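Local structure of tail spike protein (6EU4) at residues A[89-94]-A[117-122]; A[133-138]-A[187-192]; A[160-165]-A[179-184]. The protein serves as the trimeric tailspike of an Acinetobacter phage and probably recognises, and may depolymerise, the polysaccharide coat of the host bacterium. One frame throughout, in Å; residues are numbered along the deposited sequence.

Contact 1 (A[89-94]-A[117-122])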
# COMPACT_ATOMS: atom_id res chain seq x y z
N VAL A 89 -0.52 -38.86 -4.45
CA VAL A 89 -1.45 -39.85 -3.92
C VAL A 89 -2.61 -39.12 -3.25
O VAL A 89 -2.58 -37.91 -3.03
CB VAL A 89 -0.82 -40.82 -2.90
CG1 VAL A 89 0.31 -41.63 -3.52
CG2 VAL A 89 -0.35 -40.06 -1.67
N SER A 90 -3.62 -39.91 -2.88
CA SER A 90 -4.79 -39.47 -2.14
C SER A 90 -4.93 -40.30 -0.86
O SER A 90 -4.44 -41.43 -0.81
CB SER A 90 -6.06 -39.62 -2.99
OG SER A 90 -5.96 -38.85 -4.19
N PRO A 91 -5.57 -39.77 0.18
CA PRO A 91 -5.77 -40.58 1.39
C PRO A 91 -6.42 -41.93 1.12
O PRO A 91 -6.16 -42.90 1.84
CB PRO A 91 -6.65 -39.68 2.26
CG PRO A 91 -6.30 -38.30 1.82
CD PRO A 91 -6.07 -38.39 0.35
N GLU A 92 -7.26 -42.02 0.08
CA GLU A 92 -7.86 -43.28 -0.34
C GLU A 92 -6.83 -44.37 -0.58
O GLU A 92 -7.10 -45.55 -0.34
CB GLU A 92 -8.69 -43.09 -1.63
CG GLU A 92 -9.86 -42.16 -1.56
CD GLU A 92 -9.47 -40.70 -1.86
OE1 GLU A 92 -8.83 -40.07 -1.00
OE2 GLU A 92 -9.80 -40.20 -2.95
N HIS A 93 -5.64 -44.00 -1.08
CA HIS A 93 -4.61 -45.00 -1.39
C HIS A 93 -4.07 -45.67 -0.14
O HIS A 93 -3.48 -46.75 -0.24
CB HIS A 93 -3.47 -44.35 -2.17
CG HIS A 93 -3.84 -43.96 -3.57
ND1 HIS A 93 -4.04 -42.66 -3.96
CD2 HIS A 93 -4.09 -44.73 -4.66
CE1 HIS A 93 -4.37 -42.63 -5.24
NE2 HIS A 93 -4.42 -43.87 -5.69
N ALA A 94 -4.27 -45.06 1.02
CA ALA A 94 -3.84 -45.62 2.29
C ALA A 94 -5.02 -46.17 3.09
O ALA A 94 -4.83 -46.60 4.24
CB ALA A 94 -3.10 -44.56 3.11
N CYS A 117 4.80 -37.68 -0.73
CA CYS A 117 4.04 -37.42 -1.95
C CYS A 117 3.28 -36.10 -1.84
O CYS A 117 2.96 -35.63 -0.75
CB CYS A 117 3.03 -38.55 -2.21
SG CYS A 117 3.74 -40.21 -2.18
N LYS A 118 2.98 -35.52 -3.00
CA LYS A 118 1.90 -34.55 -3.08
C LYS A 118 0.61 -35.27 -2.70
O LYS A 118 0.36 -36.39 -3.14
CB LYS A 118 1.80 -33.97 -4.49
CG LYS A 118 0.65 -32.98 -4.66
CD LYS A 118 0.62 -32.36 -6.06
CE LYS A 118 -0.52 -31.36 -6.17
NZ LYS A 118 -0.54 -30.72 -7.51
N VAL A 119 -0.21 -34.62 -1.88
CA VAL A 119 -1.44 -35.21 -1.36
C VAL A 119 -2.62 -34.48 -1.99
O VAL A 119 -2.75 -33.26 -1.82
CB VAL A 119 -1.53 -35.12 0.16
CG1 VAL A 119 -2.87 -35.65 0.64
CG2 VAL A 119 -0.41 -35.92 0.79
N ARG A 120 -3.48 -35.23 -2.68
CA ARG A 120 -4.72 -34.70 -3.22
C ARG A 120 -5.90 -35.08 -2.33
O ARG A 120 -6.06 -36.25 -1.96
CB ARG A 120 -4.94 -35.23 -4.64
CG ARG A 120 -4.01 -34.58 -5.67
CD ARG A 120 -4.51 -33.18 -6.11
NE ARG A 120 -5.62 -33.35 -7.04
CZ ARG A 120 -6.90 -33.14 -6.76
NH1 ARG A 120 -7.27 -32.69 -5.55
NH2 ARG A 120 -7.82 -33.39 -7.69
N LEU A 121 -6.72 -34.10 -2.00
CA LEU A 121 -7.94 -34.32 -1.24
C LEU A 121 -9.14 -34.27 -2.18
O LEU A 121 -9.33 -33.29 -2.90
CB LEU A 121 -8.07 -33.26 -0.14
CG LEU A 121 -6.89 -33.18 0.83
CD1 LEU A 121 -7.12 -32.12 1.91
CD2 LEU A 121 -6.56 -34.54 1.47
N ASN A 122 -9.95 -35.33 -2.15
CA ASN A 122 -10.98 -35.53 -3.17
C ASN A 122 -12.39 -35.58 -2.60
O ASN A 122 -13.33 -35.96 -3.32
CB ASN A 122 -10.67 -36.81 -3.92
CG ASN A 122 -9.27 -36.81 -4.45
OD1 ASN A 122 -8.81 -35.79 -4.98
ND2 ASN A 122 -8.58 -37.93 -4.30
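Val89 pairs in parallel with Val119, and its N and O are both bonded: Val89 N gives a hydrogen to Lys118 O at 2.9 Å, nearly along the C=O axis, and Val89 O takes one from Arg120 N at 2.8 Å. CG1 of Val89 stands anti to the carbonyl carbon (chi1 -61°), which leaves CG2 between N and C, against Cys117 CB at 3.7 Å; Val112 of helix 106-113 packs on Val89 and Val119. This is the first parallel pairing of the beta-helix, probably right-handed as in other phage tailspikes; strand 118-121 is paired on its other edge, also in parallel, with strand 138-141. Ser90 leaves the ladder. Its OG accepts Asn122 ND2 at 2.8 Å and a bent 140°, and also bonds to Asn86 of the second subunit. Pro91 opens a 3-10 turn, and its CG meets Leu121 CD2 at 3.8 Å, the two side chains crossing at about a right angle. Glu92 bends at chi2, so that OE2 receives Asn122 ND2 on its syn lone pair, 2.9 Å away and almost straight, although the carboxylate and amide planes stand 80° apart. Two acceptors thus fix the Asn122 amide; Glu92 OE1 is bonded to Tyr125 OH.

Contact 2 (A[133-138]-A[187-192])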
# COMPACT_ATOMS: atom_id res chain seq x y z
N TYR A 133 1.32 -32.41 9.82
CA TYR A 133 2.25 -32.37 8.71
C TYR A 133 3.54 -31.75 9.20
O TYR A 133 3.56 -31.02 10.19
CB TYR A 133 1.66 -31.59 7.53
CG TYR A 133 1.31 -30.13 7.82
CD1 TYR A 133 0.13 -29.78 8.48
CD2 TYR A 133 2.15 -29.10 7.41
CE1 TYR A 133 -0.18 -28.45 8.73
CE2 TYR A 133 1.84 -27.76 7.67
CZ TYR A 133 0.68 -27.45 8.33
OH TYR A 133 0.36 -26.13 8.58
N ASN A 134 4.64 -32.05 8.49
CA ASN A 134 5.96 -31.57 8.89
C ASN A 134 6.41 -30.52 7.90
O ASN A 134 5.99 -29.35 8.01
CB ASN A 134 6.95 -32.74 9.00
CG ASN A 134 6.51 -33.82 9.97
OD1 ASN A 134 6.49 -35.00 9.63
ND2 ASN A 134 6.17 -33.42 11.20
N SER A 135 7.28 -30.84 6.95
CA SER A 135 7.86 -29.85 6.05
C SER A 135 7.83 -30.39 4.63
O SER A 135 7.69 -31.60 4.40
CB SER A 135 9.29 -29.51 6.48
OG SER A 135 9.23 -28.79 7.70
N ASN A 136 7.99 -29.48 3.66
CA ASN A 136 8.00 -29.85 2.25
C ASN A 136 6.76 -30.65 1.87
O ASN A 136 6.83 -31.64 1.14
CB ASN A 136 9.27 -30.63 1.91
CG ASN A 136 9.78 -30.32 0.51
OD1 ASN A 136 10.73 -29.55 0.34
ND2 ASN A 136 9.17 -30.94 -0.49
N THR A 137 5.61 -30.22 2.39
CA THR A 137 4.35 -30.91 2.18
C THR A 137 3.45 -30.06 1.31
O THR A 137 3.16 -28.91 1.66
CB THR A 137 3.67 -31.19 3.52
OG1 THR A 137 4.61 -31.79 4.40
CG2 THR A 137 2.51 -32.14 3.34
N THR A 138 2.99 -30.63 0.20
CA THR A 138 1.99 -30.00 -0.65
C THR A 138 0.71 -30.81 -0.54
O THR A 138 0.72 -32.03 -0.75
CB THR A 138 2.48 -29.89 -2.10
OG1 THR A 138 3.58 -28.98 -2.16
CG2 THR A 138 1.37 -29.37 -3.02
N TYR A 187 11.23 -25.32 12.65
CA TYR A 187 9.99 -24.87 12.04
C TYR A 187 9.44 -25.93 11.10
O TYR A 187 10.19 -26.65 10.43
CB TYR A 187 10.20 -23.55 11.25
CG TYR A 187 10.67 -22.43 12.15
CD1 TYR A 187 9.75 -21.65 12.83
CD2 TYR A 187 12.02 -22.17 12.32
CE1 TYR A 187 10.17 -20.64 13.69
CE2 TYR A 187 12.45 -21.17 13.18
CZ TYR A 187 11.52 -20.42 13.86
OH TYR A 187 11.94 -19.42 14.71
N ALA A 188 8.11 -26.02 11.04
CA ALA A 188 7.43 -26.73 9.97
C ALA A 188 7.42 -25.80 8.77
O ALA A 188 6.76 -24.74 8.80
CB ALA A 188 6.02 -27.14 10.40
N GLN A 189 8.17 -26.14 7.73
CA GLN A 189 8.49 -25.15 6.72
C GLN A 189 8.38 -25.72 5.31
O GLN A 189 8.35 -26.93 5.10
CB GLN A 189 9.90 -24.59 6.92
CG GLN A 189 11.01 -25.60 6.88
CD GLN A 189 12.35 -24.91 7.05
OE1 GLN A 189 12.77 -24.61 8.17
NE2 GLN A 189 13.00 -24.60 5.92
N ASN A 190 8.34 -24.80 4.35
CA ASN A 190 8.27 -25.14 2.93
C ASN A 190 7.06 -26.01 2.61
O ASN A 190 7.12 -26.91 1.77
CB ASN A 190 9.56 -25.79 2.47
CG ASN A 190 10.76 -24.89 2.67
OD1 ASN A 190 11.56 -25.09 3.58
ND2 ASN A 190 10.85 -23.85 1.85
N ASN A 191 5.93 -25.69 3.24
CA ASN A 191 4.67 -26.35 2.98
C ASN A 191 3.81 -25.47 2.09
O ASN A 191 3.93 -24.24 2.08
CB ASN A 191 3.95 -26.64 4.29
CG ASN A 191 4.74 -27.57 5.18
OD1 ASN A 191 5.15 -28.63 4.75
ND2 ASN A 191 4.98 -27.15 6.41
N HIS A 192 2.94 -26.11 1.32
CA HIS A 192 2.15 -25.44 0.30
C HIS A 192 0.79 -26.12 0.30
O HIS A 192 0.60 -27.17 -0.34
CB HIS A 192 2.87 -25.48 -1.04
CG HIS A 192 4.24 -24.89 -0.96
ND1 HIS A 192 4.46 -23.54 -0.81
CD2 HIS A 192 5.47 -25.48 -0.86
CE1 HIS A 192 5.75 -23.31 -0.69
NE2 HIS A 192 6.39 -24.47 -0.70
O HOH W 1 11.06 -29.13 9.64
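Residues 135-138 and 189-192 run in parallel and in register, residue for residue, their CA atoms 4.6 to 4.8 Å apart from Ser135-Gln189 to Thr138-His192. Both segments turn at the same level, since Asn136 and Asn190 each adopt left-handed helical angles (phi 54° and 57°). Around this corner Asn136 N bonds to Gln189 O at 3.0 Å, in the carbonyl plane, and beyond it His192 N bonds to Thr137 O at 2.8 Å as the Thr138-His192 bridge begins. Such matched corners, stacked coil upon coil, are characteristic of parallel beta-helices, in which a turn residue of left-handed conformation lets the strand change direction. Inside the corner lies Asn191, whose CG stands anti to the carbonyl carbon and whose amide reaches into the preceding coil. Its OD1 accepts Thr137 N at 2.9 Å; its ND2 donates to Asn134 O at 2.9 Å, approaching from above the carbonyl plane. Amide and backbone therefore grip each other at both ends, which holds the amide against rotation. The same ND2 lies in the plane of the Tyr133 ring at its edge, 3.4 Å from CE2, with ring and amide planes 83° apart; Tyr133 OH itself bonds to Tyr221. On the other flank Ser135 OG, anti to its carbonyl carbon, accepts Gln189 N at 2.9 Å in a nearly straight bond and gives its own proton to a water that in turn donates to Tyr187 O. Gln189 NE2 donates to Asn190 OD1 within its own segment. The third subunit, another copy of the protein, packs against Asn136, Asn190 and His192: Asn136 OD1 accepts Asp146 N of that subunit and His192 NE2 bonds to its Glu144; His192 ND1 pairs with Thr220 of its own chain.

Contact 3 (A[160-165]-A[179-184])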
# COMPACT_ATOMS: atom_id res chain seq x y z
N GLY A 160 3.59 -36.26 23.08
CA GLY A 160 4.32 -35.93 24.30
C GLY A 160 5.23 -34.72 24.13
O GLY A 160 5.20 -34.01 23.13
N ASN A 161 6.07 -34.51 25.14
CA ASN A 161 6.93 -33.33 25.21
C ASN A 161 8.17 -33.50 24.36
O ASN A 161 8.80 -34.56 24.35
CB ASN A 161 7.36 -33.08 26.67
CG ASN A 161 6.21 -32.61 27.54
OD1 ASN A 161 5.40 -31.79 27.12
ND2 ASN A 161 6.14 -33.12 28.76
N ARG A 162 8.58 -32.41 23.71
CA ARG A 162 9.76 -32.40 22.86
C ARG A 162 10.50 -31.07 22.99
O ARG A 162 9.89 -30.00 22.90
CB ARG A 162 9.36 -32.64 21.41
CG ARG A 162 10.47 -32.52 20.42
CD ARG A 162 9.93 -32.60 18.99
NE ARG A 162 10.89 -32.05 18.05
CZ ARG A 162 10.63 -31.81 16.76
NH1 ARG A 162 9.45 -32.10 16.25
NH2 ARG A 162 11.58 -31.29 15.98
N THR A 163 11.83 -31.14 23.17
CA THR A 163 12.65 -29.94 23.26
C THR A 163 13.07 -29.51 21.87
O THR A 163 13.69 -30.30 21.13
CB THR A 163 13.88 -30.17 24.14
OG1 THR A 163 13.45 -30.46 25.46
CG2 THR A 163 14.78 -28.93 24.15
N ILE A 164 12.74 -28.27 21.52
CA ILE A 164 13.08 -27.67 20.24
C ILE A 164 13.80 -26.36 20.54
O ILE A 164 13.24 -25.47 21.19
CB ILE A 164 11.83 -27.40 19.39
CG1 ILE A 164 11.02 -28.68 19.20
CG2 ILE A 164 12.24 -26.80 18.05
CD1 ILE A 164 9.70 -28.48 18.40
N ASN A 165 15.04 -26.25 20.08
CA ASN A 165 15.82 -25.03 20.28
C ASN A 165 15.74 -24.57 21.75
O ASN A 165 15.49 -23.41 22.05
CB ASN A 165 15.34 -23.93 19.35
CG ASN A 165 16.24 -22.70 19.34
OD1 ASN A 165 17.42 -22.78 19.66
ND2 ASN A 165 15.68 -21.55 18.95
N ALA A 179 0.81 -28.40 12.61
CA ALA A 179 2.11 -28.30 11.96
C ALA A 179 3.19 -28.59 13.00
O ALA A 179 3.22 -27.96 14.06
CB ALA A 179 2.33 -26.90 11.38
N ILE A 180 4.07 -29.55 12.69
CA ILE A 180 5.12 -29.99 13.61
C ILE A 180 6.47 -30.00 12.88
O ILE A 180 6.58 -30.63 11.82
CB ILE A 180 4.82 -31.39 14.18
CG1 ILE A 180 3.44 -31.42 14.83
CG2 ILE A 180 5.93 -31.84 15.13
CD1 ILE A 180 3.05 -32.78 15.49
N PRO A 181 7.53 -29.38 13.41
CA PRO A 181 8.82 -29.45 12.71
C PRO A 181 9.35 -30.87 12.65
O PRO A 181 9.14 -31.69 13.55
CB PRO A 181 9.75 -28.56 13.56
CG PRO A 181 8.81 -27.70 14.37
CD PRO A 181 7.61 -28.57 14.63
N ARG A 182 10.07 -31.16 11.56
CA ARG A 182 10.88 -32.37 11.52
C ARG A 182 11.83 -32.41 12.70
O ARG A 182 12.24 -31.38 13.23
CB ARG A 182 11.67 -32.44 10.22
CG ARG A 182 10.87 -32.55 8.94
CD ARG A 182 11.84 -32.41 7.73
NE ARG A 182 11.21 -32.75 6.47
CZ ARG A 182 11.81 -32.64 5.28
NH1 ARG A 182 13.04 -32.16 5.19
NH2 ARG A 182 11.16 -33.00 4.19
N VAL A 183 12.20 -33.62 13.12
CA VAL A 183 13.17 -33.77 14.20
C VAL A 183 14.48 -33.15 13.77
O VAL A 183 14.96 -33.38 12.65
CB VAL A 183 13.33 -35.25 14.60
CG1 VAL A 183 12.03 -35.77 15.18
CG2 VAL A 183 13.75 -36.09 13.40
N GLY A 184 15.06 -32.32 14.64
CA GLY A 184 16.26 -31.57 14.31
C GLY A 184 16.02 -30.17 13.79
O GLY A 184 16.95 -29.35 13.78
O HOH W 2 14.03 -30.15 16.59
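Ile180 offers a methyl group, its CG2 lying 3.7 Å from Arg162 NH1 near the plane of the guanidinium. Pro181 follows with the shorter of the two polar grips: Arg162 NH1 donates to Pro181 O at 2.7 Å and 172°, the acceptor falling within 3° of the guanidinium plane though the donor stands above the plane of the carbonyl. On its ring side Pro181 CG meets Ile164 CD1 at 4.2 Å. Arg182 contributes its carbonyl, since O takes a hydrogen from Arg162 NH2 at 2.8 Å along a bent path, again from above the carbonyl plane; its own side chain leads to Asp146 of the third subunit in a salt bridge. Val183 CG1 lies over one face of the guanidinium, more distantly, and Ile164 CD1 over the centre of the opposite face, 3.7 Å above the plane. Gly184 is linked to the arginine through water 2, which accepts from Arg162 NH2 at 2.8 Å and weakly from Gly184 N. Arg162 reaches the loop because CG is anti to the backbone N (chi1 174°) and the chain stays extended to NE. Two successive carbonyls, drawn toward one cation, probably help to offset its charge. Here a two-stranded antiparallel hairpin, 161-164 with 167-170, projects from the beta-helix and is tied by an arginine to the backbone of the loop after strand 175-179, an excursion from the coils of the solenoid.

How the contacts relate
From the N terminus, contact 1 comes first: strand 88-89 is joined to strand 118-121 after a loop that includes helix 106-113. Contact 2 opens only after contact 1 has closed, and it shuts a longer loop between residues 138 and 187. Contact 3 is nested inside that loop. Contacts 1 and 2 join successive coils of the beta-helix, whereas contact 3 ties a projecting hairpin to the loop after strand 175-179. Contacts 1 and 2 touch through Val119 N and Thr138 O, 3.0 Å apart and probably hydrogen-bonded. Contacts 2 and 3 meet through two probable hydrogen bonds, Ile180 N with Tyr133 O and Asn134 ND2 with Ile180 O. Contacts 1 and 3 stay apart, their nearest atoms about 9 Å away.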